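Local coordinates for cytochrome (Paracoccus pantotrophus, PDB 2XTS), which serves as the haem c electron-transfer subunit of sulfane dehydrogenase SoxCD, probably accepting electrons released when the molybdenum subunit oxidises protein-bound sulfane sulfur, at the interface of chains B and A. Coordinates in Å, arbitrary orientation; residue numbers count along the deposited sequence, not the author numbering. Chains: chain A, Cytochrome; chain B, Sulfite dehydrogenase.

The interface of chains B and A. Residues chain B 11, 15-17; chain A 95, 100-103.
The extended N-terminal arm of the molybdenum subunit docks here on the c-type cytochrome portion of SoxD, against the loop that follows helix 86-96 and also carries the axial haem ligand A:Met97. Direct hydrogen bonding is centred on B:Ser16, which engages both polar groups of A:Ala102 through its carbonyl and its hydroxyl. The amide N of A:Ala102 donates to the carbonyl O of B:Ser16 over 3.0 Å, nearly straight at 163° but from above the carbonyl plane. In return, the hydroxyl OG of B:Ser16 donates to the carbonyl O of A:Ala102 at 2.7 Å, lying in the carbonyl plane on a lone pair with a C=O...OG angle of 137°. OG stands anti to its own backbone N (chi1 180°), and serine suits the place because its hydroxyl sits one carbon from the main chain, short enough to meet a backbone carbonyl. Alanine suits the partner position, its short CB methyl lying alongside the carbonyl of B:Ser16 and small enough to let the main chains come within hydrogen-bonding distance. An alanine in place of B:Ser16 would probably weaken the docking, since the carbonyl of A:Ala102 would lose its hydroxyl donor while the backbone bond could persist.

Water 1 extends the pairing: it is 3.0 Å from the O of B:Ser16 and 2.8 Å from the N of A:Gly100. That carbonyl thus receives an amide and meets a water. Glycine suits its place through a positive phi (102°), a turn that residues with a side chain adopt less readily, and B:Glu17 passes by its carbonyl O.

Apolar contact falls to B:Ile11, whose longer branch crosses A:Gln103 obliquely. Its terminal methyl CD1 touches CB of A:Gln103 at 3.7 Å and reaches the carbonyl O of the same residue at 3.3 Å; the CB methylene of the glutamine offers an apolar surface.

The amide end of A:Gln103 lies beside B:Ala15, whose small methyl allows close approach. As modelled, OE1 faces the carbonyl O of B:Ala15 at 3.0 Å, a clash of two acceptors; exchanging the amide's O and N would probably turn it into a hydrogen bond.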
ATOM      1  N   ILE B  11      22.277 -17.686  22.321  1.00  9.78           N
ATOM      2  CA  ILE B  11      21.458 -18.044  21.147  1.00  9.50           C
ATOM      3  C   ILE B  11      19.986 -17.864  21.521  1.00  9.51           C
ATOM      4  O   ILE B  11      19.531 -18.396  22.540  1.00 11.30           O
ATOM      5  CB  ILE B  11      21.736 -19.479  20.687  1.00 10.42           C
ATOM      6  CG1 ILE B  11      23.198 -19.634  20.245  1.00 12.10           C
ATOM      7  CG2 ILE B  11      20.764 -19.890  19.550  1.00 10.97           C
ATOM      8  CD1 ILE B  11      23.679 -21.090  20.230  1.00 13.45           C
ATOM      9  N   ALA B  15      16.677 -17.936  16.511  1.00  7.24           N
ATOM     10  CA  ALA B  15      17.894 -18.272  15.742  1.00  7.52           C
ATOM     11  C   ALA B  15      18.188 -19.764  15.767  1.00  7.76           C
ATOM     12  O   ALA B  15      19.261 -20.184  15.341  1.00  8.70           O
ATOM     13  CB  ALA B  15      19.084 -17.476  16.273  1.00  8.69           C
ATOM     14  N   SER B  16      17.224 -20.552  16.256  1.00  7.69           N
ATOM     15  CA  SER B  16      17.413 -21.998  16.392  1.00  8.09           C
ATOM     16  C   SER B  16      16.193 -22.789  15.945  1.00  8.05           C
ATOM     17  O   SER B  16      16.295 -23.707  15.137  1.00  9.04           O
ATOM     18  CB  SER B  16      17.757 -22.351  17.840  1.00  8.63           C
ATOM     19  OG  SER B  16      17.944 -23.739  18.007  1.00  9.75           O
ATOM     20  N   GLU B  17      15.043 -22.421  16.503  1.00  9.00           N
ATOM     21  CA  GLU B  17      13.764 -23.053  16.230  1.00  9.29           C
ATOM     22  C   GLU B  17      13.113 -22.437  15.002  1.00  9.79           C
ATOM     23  O   GLU B  17      13.548 -21.422  14.514  1.00 11.46           O
ATOM     24  CB  GLU B  17      12.827 -22.857  17.440  1.00 10.16           C
ATOM     25  CG  GLU B  17      13.315 -23.495  18.736  1.00 14.54           C
ATOM     26  CD  GLU B  17      12.612 -22.947  19.973  1.00 19.23           C
ATOM     27  OE1 GLU B  17      11.512 -22.376  19.851  1.00 21.63           O
ATOM     28  OE2 GLU B  17      13.186 -23.072  21.074  1.00 24.41           O
TER
ATOM     29  N   ARG A  95      25.729 -23.284  11.573  1.00  7.52           N
ATOM     30  CA  ARG A  95      24.812 -22.157  11.762  1.00  7.45           C
ATOM     31  C   ARG A  95      23.347 -22.507  11.696  1.00  6.99           C
ATOM     32  O   ARG A  95      22.549 -21.844  12.337  1.00  8.21           O
ATOM     33  CB  ARG A  95      25.136 -21.077  10.717  1.00  7.26           C
ATOM     34  CG  ARG A  95      24.267 -19.823  10.770  1.00  8.55           C
ATOM     35  CD  ARG A  95      24.375 -19.015  12.044  1.00  9.85           C
ATOM     36  NE  ARG A  95      23.618 -17.774  11.952  1.00  9.47           N
ATOM     37  CZ  ARG A  95      22.300 -17.703  12.064  1.00  8.58           C
ATOM     38  NH1 ARG A  95      21.603 -18.797  12.291  1.00  9.49           N
ATOM     39  NH2 ARG A  95      21.676 -16.537  11.942  1.00 10.67           N
ATOM     40  N   GLY A 100      15.272 -27.078  12.668  1.00  8.29           N
ATOM     41  CA  GLY A 100      14.354 -26.991  13.805  1.00  8.74           C
ATOM     42  C   GLY A 100      15.029 -26.826  15.148  1.00  8.81           C
ATOM     43  O   GLY A 100      14.369 -26.532  16.140  1.00 10.05           O
ATOM     44  N   SER A 101      16.336 -27.003  15.185  1.00  8.73           N
ATOM     45  CA  SER A 101      17.125 -26.879  16.426  1.00 10.32           C
ATOM     46  C   SER A 101      18.571 -26.493  16.101  1.00  9.46           C
ATOM     47  O   SER A 101      19.526 -27.129  16.555  1.00 10.82           O
ATOM     48  CB  SER A 101      17.045 -28.167  17.269  1.00 11.25           C
ATOM     49  OG  SER A 101      17.455 -29.286  16.527  1.00 14.54           O
ATOM     50  N   ALA A 102      18.713 -25.428  15.313  1.00  8.94           N
ATOM     51  CA  ALA A 102      19.991 -25.020  14.810  1.00  8.91           C
ATOM     52  C   ALA A 102      20.884 -24.445  15.905  1.00  8.83           C
ATOM     53  O   ALA A 102      20.409 -24.036  16.958  1.00  8.88           O
ATOM     54  CB  ALA A 102      19.808 -24.003  13.709  1.00  8.89           C
ATOM     55  N   GLN A 103      22.185 -24.453  15.642  1.00  9.06           N
ATOM     56  CA  GLN A 103      23.220 -23.890  16.518  1.00  9.27           C
ATOM     57  C   GLN A 103      23.385 -24.691  17.808  1.00 10.40           C
ATOM     58  O   GLN A 103      23.673 -24.119  18.860  1.00 13.57           O
ATOM     59  CB  GLN A 103      23.004 -22.409  16.849  1.00  9.98           C
ATOM     60  CG  GLN A 103      22.881 -21.539  15.616  1.00 10.15           C
ATOM     61  CD  GLN A 103      23.039 -20.085  15.951  1.00 12.00           C
ATOM     62  OE1 GLN A 103      22.083 -19.286  15.942  1.00 12.67           O
ATOM     63  NE2 GLN A 103      24.242 -19.723  16.264  1.00 12.68           N
TER
HETATM   64  O   HOH W   1      15.871 -24.400  12.209  1.00 10.15           O